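Local coordinates for protein ComZ (Thermus thermophilus, PDB 6QVI) that probably serves as a DNA receptor at the pilus tip, a competence-associated pilin that joins a pilin-like domain to a beta-solenoid domain, at residues C51-A56 against G65-F70; P200-V205 against R498-N503. All coordinates share one frame; numbering follows the deposited sequence.

Interaction 1 (C51-A56 against G65-F70)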
loop_
_atom_site.group_PDB
_atom_site.type_symbol
_atom_site.label_atom_id
_atom_site.label_comp_id
_atom_site.label_asym_id
_atom_site.label_seq_id
_atom_site.Cartn_x
_atom_site.Cartn_y
_atom_site.Cartn_z
ATOM N N CYS A 51 10.802 -1.489 -6.153
ATOM C CA CYS A 51 10.226 -2.583 -5.375
ATOM C C CYS A 51 10.924 -2.739 -4.023
ATOM O O CYS A 51 12.093 -2.398 -3.899
ATOM C CB CYS A 51 10.339 -3.886 -6.162
ATOM S SG CYS A 51 9.066 -5.103 -5.805
ATOM N N PHE A 52 10.224 -3.314 -3.030
ATOM C CA PHE A 52 10.750 -3.444 -1.671
ATOM C C PHE A 52 11.233 -4.864 -1.417
ATOM O O PHE A 52 10.523 -5.828 -1.728
ATOM C CB PHE A 52 9.699 -3.070 -0.607
ATOM C CG PHE A 52 9.993 -3.646 0.775
ATOM C CD1 PHE A 52 9.494 -4.884 1.178
ATOM C CD2 PHE A 52 10.833 -2.968 1.660
ATOM C CE1 PHE A 52 9.808 -5.406 2.464
ATOM C CE2 PHE A 52 11.147 -3.485 2.927
ATOM C CZ PHE A 52 10.645 -4.698 3.330
ATOM N N THR A 53 12.421 -4.992 -0.840
ATOM C CA THR A 53 12.982 -6.274 -0.438
ATOM C C THR A 53 13.603 -6.110 0.944
ATOM O O THR A 53 14.251 -5.095 1.215
ATOM C CB THR A 53 14.018 -6.797 -1.463
ATOM O OG1 THR A 53 14.713 -7.911 -0.903
ATOM C CG2 THR A 53 15.022 -5.711 -1.861
ATOM N N SER A 54 13.441 -7.119 1.804
ATOM C CA SER A 54 13.884 -6.934 3.175
ATOM C C SER A 54 15.404 -6.943 3.311
ATOM O O SER A 54 16.160 -7.504 2.503
ATOM C CB SER A 54 13.313 -7.989 4.116
ATOM O OG SER A 54 14.200 -9.082 4.222
ATOM N N LEU A 55 15.816 -6.391 4.446
ATOM C CA LEU A 55 17.216 -6.262 4.772
ATOM C C LEU A 55 17.890 -7.622 4.847
ATOM O O LEU A 55 19.081 -7.746 4.525
ATOM C CB LEU A 55 17.311 -5.553 6.114
ATOM C CG LEU A 55 18.310 -4.442 6.247
ATOM C CD1 LEU A 55 18.297 -3.668 4.955
ATOM C CD2 LEU A 55 17.747 -3.588 7.335
ATOM N N ALA A 56 17.138 -8.663 5.228
ATOM C CA ALA A 56 17.793 -9.956 5.383
ATOM C C ALA A 56 18.285 -10.535 4.067
ATOM O O ALA A 56 19.095 -11.469 4.078
ATOM C CB ALA A 56 16.859 -10.932 6.073
ATOM N N GLY A 65 18.496 -0.373 -6.394
ATOM C CA GLY A 65 17.892 -1.662 -6.625
ATOM C C GLY A 65 18.870 -2.798 -6.835
ATOM O O GLY A 65 18.440 -3.956 -6.878
ATOM N N THR A 66 20.165 -2.519 -6.963
ATOM C CA THR A 66 21.139 -3.597 -7.000
ATOM C C THR A 66 21.370 -4.043 -5.570
ATOM O O THR A 66 21.737 -3.230 -4.717
ATOM C CB THR A 66 22.449 -3.126 -7.613
ATOM O OG1 THR A 66 22.193 -2.483 -8.865
ATOM C CG2 THR A 66 23.415 -4.305 -7.796
ATOM N N ILE A 67 21.187 -5.327 -5.299
ATOM C CA ILE A 67 21.308 -5.841 -3.942
ATOM C C ILE A 67 22.561 -6.695 -3.886
ATOM O O ILE A 67 22.750 -7.570 -4.742
ATOM C CB ILE A 67 20.080 -6.677 -3.540
ATOM C CG1 ILE A 67 18.782 -5.836 -3.549
ATOM C CG2 ILE A 67 20.327 -7.300 -2.161
ATOM C CD1 ILE A 67 18.704 -4.771 -2.462
ATOM N N THR A 68 23.368 -6.479 -2.874
ATOM C CA THR A 68 24.512 -7.317 -2.710
ATOM C C THR A 68 24.071 -8.125 -1.521
ATOM O O THR A 68 23.735 -7.581 -0.506
ATOM C CB THR A 68 25.805 -6.527 -2.506
ATOM O OG1 THR A 68 26.310 -6.768 -1.209
ATOM C CG2 THR A 68 25.575 -5.067 -2.654
ATOM N N PRO A 69 24.026 -9.434 -1.666
ATOM C CA PRO A 69 23.536 -10.326 -0.639
ATOM C C PRO A 69 24.546 -10.754 0.381
ATOM O O PRO A 69 25.699 -10.443 0.288
ATOM C CB PRO A 69 23.140 -11.532 -1.445
ATOM C CG PRO A 69 24.189 -11.589 -2.458
ATOM C CD PRO A 69 24.481 -10.179 -2.832
ATOM N N PHE A 70 24.076 -11.492 1.362
ATOM C CA PHE A 70 24.906 -11.987 2.407
ATOM C C PHE A 70 25.408 -13.311 1.956
ATOM O O PHE A 70 24.648 -14.081 1.465
ATOM C CB PHE A 70 24.047 -12.260 3.619
ATOM C CG PHE A 70 23.737 -11.065 4.439
ATOM C CD1 PHE A 70 22.547 -10.425 4.310
ATOM C CD2 PHE A 70 24.613 -10.618 5.360
ATOM C CE1 PHE A 70 22.248 -9.335 5.067
ATOM C CE2 PHE A 70 24.334 -9.531 6.126
ATOM C CZ PHE A 70 23.145 -8.889 5.982
#
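T53 and I67 meet tip to tip, and F70 reaches the carbonyls of L55 and A56, where two parts of one loop run side by side in the pilin-like domain. The loop joins the long helix 12-40 to strand 74-76, the place of the alpha-beta loop in a pilin fold. The touching parts, 53-56 and 67-70, point the same way to within 16° without pairing as strands, and 138 Å² is buried between the segments. The side chain of F70 makes the heavier part of the contact. Its CB sets out toward 51-56, and CG lies anti to the carbonyl carbon (chi1 -81°), which brings the ring to the carbonyl oxygens of the short 3-10 segment. One flank of that ring does the touching: CD1 is 3.6 Å from A56 O, and CE1 comes to 3.6 Å from L55 O. L55 O sits at the ring edge, in its plane, where the slightly positive ring hydrogens should suit a carbonyl oxygen; A56 O approaches obliquely. L75 of strand 74-76 and L98 and K100 of strand 90-100 also touch F70, and K100 NZ hydrogen-bonds A56 O, bringing a charged group to a carbonyl that the ring also meets. Farther back along the loop the chemistry is aliphatic. With OG1 of T53 anti to its own amide nitrogen (chi1 169°), CG2 is the branch presented to I67. R39 of helix 12-40 lies against I67, L55 and F52 and hydrogen-bonds T53 O through NE, tying both segments to the helix. At the start of 51-56, C51 SG is joined in a disulfide to C209. The methyls close the gap between the two segments, T53 CG2 standing 3.8 Å from I67 CD1.

Interaction 2 (P200-V205 against R498-N503)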
loop_
_atom_site.group_PDB
_atom_site.type_symbol
_atom_site.label_atom_id
_atom_site.label_comp_id
_atom_site.label_asym_id
_atom_site.label_seq_id
_atom_site.Cartn_x
_atom_site.Cartn_y
_atom_site.Cartn_z
ATOM N N PRO A 200 4.405 8.692 -18.019
ATOM C CA PRO A 200 5.293 7.811 -18.808
ATOM C C PRO A 200 5.948 6.671 -18.036
ATOM O O PRO A 200 5.857 5.508 -18.438
ATOM C CB PRO A 200 6.351 8.783 -19.338
ATOM C CG PRO A 200 5.646 10.098 -19.426
ATOM C CD PRO A 200 4.587 10.119 -18.350
ATOM N N SER A 201 6.629 6.985 -16.933
ATOM C CA SER A 201 7.312 5.955 -16.155
ATOM C C SER A 201 6.361 4.906 -15.608
ATOM O O SER A 201 6.822 3.890 -15.069
ATOM C CB SER A 201 8.075 6.586 -14.988
ATOM O OG SER A 201 8.276 5.643 -13.945
ATOM N N TYR A 202 5.052 5.108 -15.748
ATOM C CA TYR A 202 4.066 4.213 -15.164
ATOM C C TYR A 202 3.233 3.486 -16.209
ATOM O O TYR A 202 2.289 2.778 -15.833
ATOM C CB TYR A 202 3.148 5.007 -14.219
ATOM C CG TYR A 202 3.831 5.409 -12.921
ATOM C CD1 TYR A 202 4.526 6.610 -12.841
ATOM C CD2 TYR A 202 3.797 4.593 -11.792
ATOM C CE1 TYR A 202 5.160 6.999 -11.686
ATOM C CE2 TYR A 202 4.434 4.977 -10.619
ATOM C CZ TYR A 202 5.113 6.187 -10.578
ATOM O OH TYR A 202 5.755 6.598 -9.435
ATOM N N ARG A 203 3.533 3.638 -17.505
ATOM C CA ARG A 203 2.646 3.037 -18.505
ATOM C C ARG A 203 2.917 1.556 -18.750
ATOM O O ARG A 203 1.980 0.821 -19.078
ATOM C CB ARG A 203 2.727 3.834 -19.823
ATOM C CG ARG A 203 3.058 5.299 -19.644
ATOM C CD ARG A 203 2.109 6.246 -20.372
ATOM N NE ARG A 203 2.619 7.611 -20.345
ATOM C CZ ARG A 203 2.156 8.616 -21.084
ATOM N NH1 ARG A 203 1.150 8.424 -21.925
ATOM N NH2 ARG A 203 2.707 9.819 -20.977
ATOM N N GLN A 204 4.164 1.090 -18.620
ATOM C CA GLN A 204 4.453 -0.343 -18.635
ATOM C C GLN A 204 5.423 -0.658 -17.520
ATOM O O GLN A 204 6.576 -0.216 -17.545
ATOM C CB GLN A 204 4.991 -0.874 -19.969
ATOM C CG GLN A 204 6.015 -0.031 -20.710
ATOM C CD GLN A 204 5.383 1.186 -21.356
ATOM O OE1 GLN A 204 5.156 2.184 -20.694
ATOM N NE2 GLN A 204 5.092 1.106 -22.662
ATOM N N VAL A 205 4.970 -1.477 -16.589
ATOM C CA VAL A 205 5.751 -1.918 -15.448
ATOM C C VAL A 205 5.814 -3.437 -15.542
ATOM O O VAL A 205 4.802 -4.085 -15.837
ATOM C CB VAL A 205 5.108 -1.464 -14.106
ATOM C CG1 VAL A 205 5.586 -2.320 -12.910
ATOM C CG2 VAL A 205 5.331 0.055 -13.829
ATOM N N ARG A 498 0.717 1.520 -8.397
ATOM C CA ARG A 498 1.248 2.093 -7.175
ATOM C C ARG A 498 1.058 3.600 -7.199
ATOM O O ARG A 498 1.245 4.242 -8.228
ATOM C CB ARG A 498 2.728 1.741 -7.053
ATOM C CG ARG A 498 3.576 2.682 -6.211
ATOM C CD ARG A 498 5.077 2.325 -6.323
ATOM N NE ARG A 498 5.481 1.251 -5.419
ATOM C CZ ARG A 498 6.563 0.491 -5.584
ATOM N NH1 ARG A 498 7.365 0.680 -6.625
ATOM N NH2 ARG A 498 6.854 -0.455 -4.695
ATOM N N ILE A 499 0.626 4.155 -6.079
ATOM C CA ILE A 499 0.535 5.602 -5.902
ATOM C C ILE A 499 1.592 6.011 -4.897
ATOM O O ILE A 499 1.596 5.497 -3.764
ATOM C CB ILE A 499 -0.875 6.057 -5.487
ATOM C CG1 ILE A 499 -1.935 5.350 -6.327
ATOM C CG2 ILE A 499 -1.022 7.551 -5.644
ATOM C CD1 ILE A 499 -3.372 5.822 -6.028
ATOM N N PRO A 500 2.539 6.887 -5.262
ATOM C CA PRO A 500 3.617 7.286 -4.351
ATOM C C PRO A 500 3.085 7.889 -3.054
ATOM O O PRO A 500 2.044 8.549 -3.050
ATOM C CB PRO A 500 4.415 8.314 -5.169
ATOM C CG PRO A 500 3.511 8.724 -6.305
ATOM C CD PRO A 500 2.650 7.530 -6.587
ATOM N N LYS A 501 3.789 7.629 -1.937
ATOM C CA LYS A 501 3.201 7.939 -0.634
ATOM C C LYS A 501 2.828 9.419 -0.556
ATOM O O LYS A 501 1.754 9.768 -0.056
ATOM C CB LYS A 501 4.173 7.579 0.502
ATOM C CG LYS A 501 3.698 8.057 1.888
ATOM C CD LYS A 501 2.952 6.939 2.648
ATOM C CE LYS A 501 2.257 7.443 3.917
ATOM N NZ LYS A 501 1.026 8.245 3.564
ATOM N N GLU A 502 3.689 10.308 -1.064
ATOM C CA GLU A 502 3.283 11.693 -1.248
ATOM C C GLU A 502 2.304 11.714 -2.400
ATOM O O GLU A 502 2.461 10.963 -3.357
ATOM C CB GLU A 502 4.481 12.631 -1.500
ATOM C CG GLU A 502 5.196 12.590 -2.889
ATOM C CD GLU A 502 6.419 11.665 -2.936
ATOM O OE1 GLU A 502 7.582 12.168 -3.044
ATOM O OE2 GLU A 502 6.236 10.462 -2.758
ATOM N N ASN A 503 1.309 12.590 -2.314
ATOM C CA ASN A 503 0.292 12.729 -3.352
ATOM C C ASN A 503 -0.554 11.447 -3.464
ATOM O O ASN A 503 -0.989 11.050 -4.548
ATOM C CB ASN A 503 0.957 13.103 -4.693
ATOM C CG ASN A 503 -0.033 13.465 -5.770
ATOM O OD1 ASN A 503 -1.247 13.376 -5.575
ATOM N ND2 ASN A 503 0.478 13.875 -6.915
#
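Y202 spans the gap to R498 and P500 with its side chain alone, the ring at R498 and the hydroxyl at P500, joining a turn of the beta-solenoid domain to the chain that leaves the solenoid for the last strand of the pilin-like sheet, 517-529. The contact across the segments is van der Waals in kind and buries 105 Å². Y202 CG stands anti to the carbonyl carbon (chi1 -73°), and from there the ring extends toward 498-503. The ring atom CE2 lies 4.1 Å from R498 O, which approaches obliquely. At the far end, Y202 OH comes to 4.3 Å from P500 CD, a carbon of the proline ring. The hydrogen bonds hold each segment separately, one within 200-205 and the others to neighbouring parts of the chain. R203 N donates to P200 O over 3.1 Å, closing the turn from which Y202 projects. Y202 O accepts a bond from Y186 OH, while backbone bonds of R203 with L188 and of V205 with Y186 fasten the segment to strand 180-187 and its end. On the other side N503 ND2 binds N430 O. Charge is settled outside the contact: R498 NE forms a salt bridge with E136, which lies where the chain first leaves the pilin-like sheet for the solenoid, and this links the outgoing and returning connections. Across the interface itself the chemistry is a ring carbon near a carbonyl oxygen and a hydroxyl near a proline carbon, a loose and weakly directional touch, so the position of each segment probably depends more on its own bonds than on the other.

How the interactions relate
The two interactions lie on either side of the junction between the pilin-like and solenoid domains, their centres about 21 Å apart. Interaction 1 is the more enclosed: L55 and A56 are buried, and methyl groups pack beside helix 12-40 and a phenyl ring beside strands 74-76 and 90-100, all from a single loop. Interaction 2 is a surface contact between segments almost 300 residues apart, resting on one tyrosine. Neither has hydrogen bonds between its own segments; each is anchored through outside partners, prominently R39 and K100 in the first and E136 and Y186 in the second. They touch directly where R498 NH2 packs 4.0 Å from C51 CA, beside the C51–C209 disulfide.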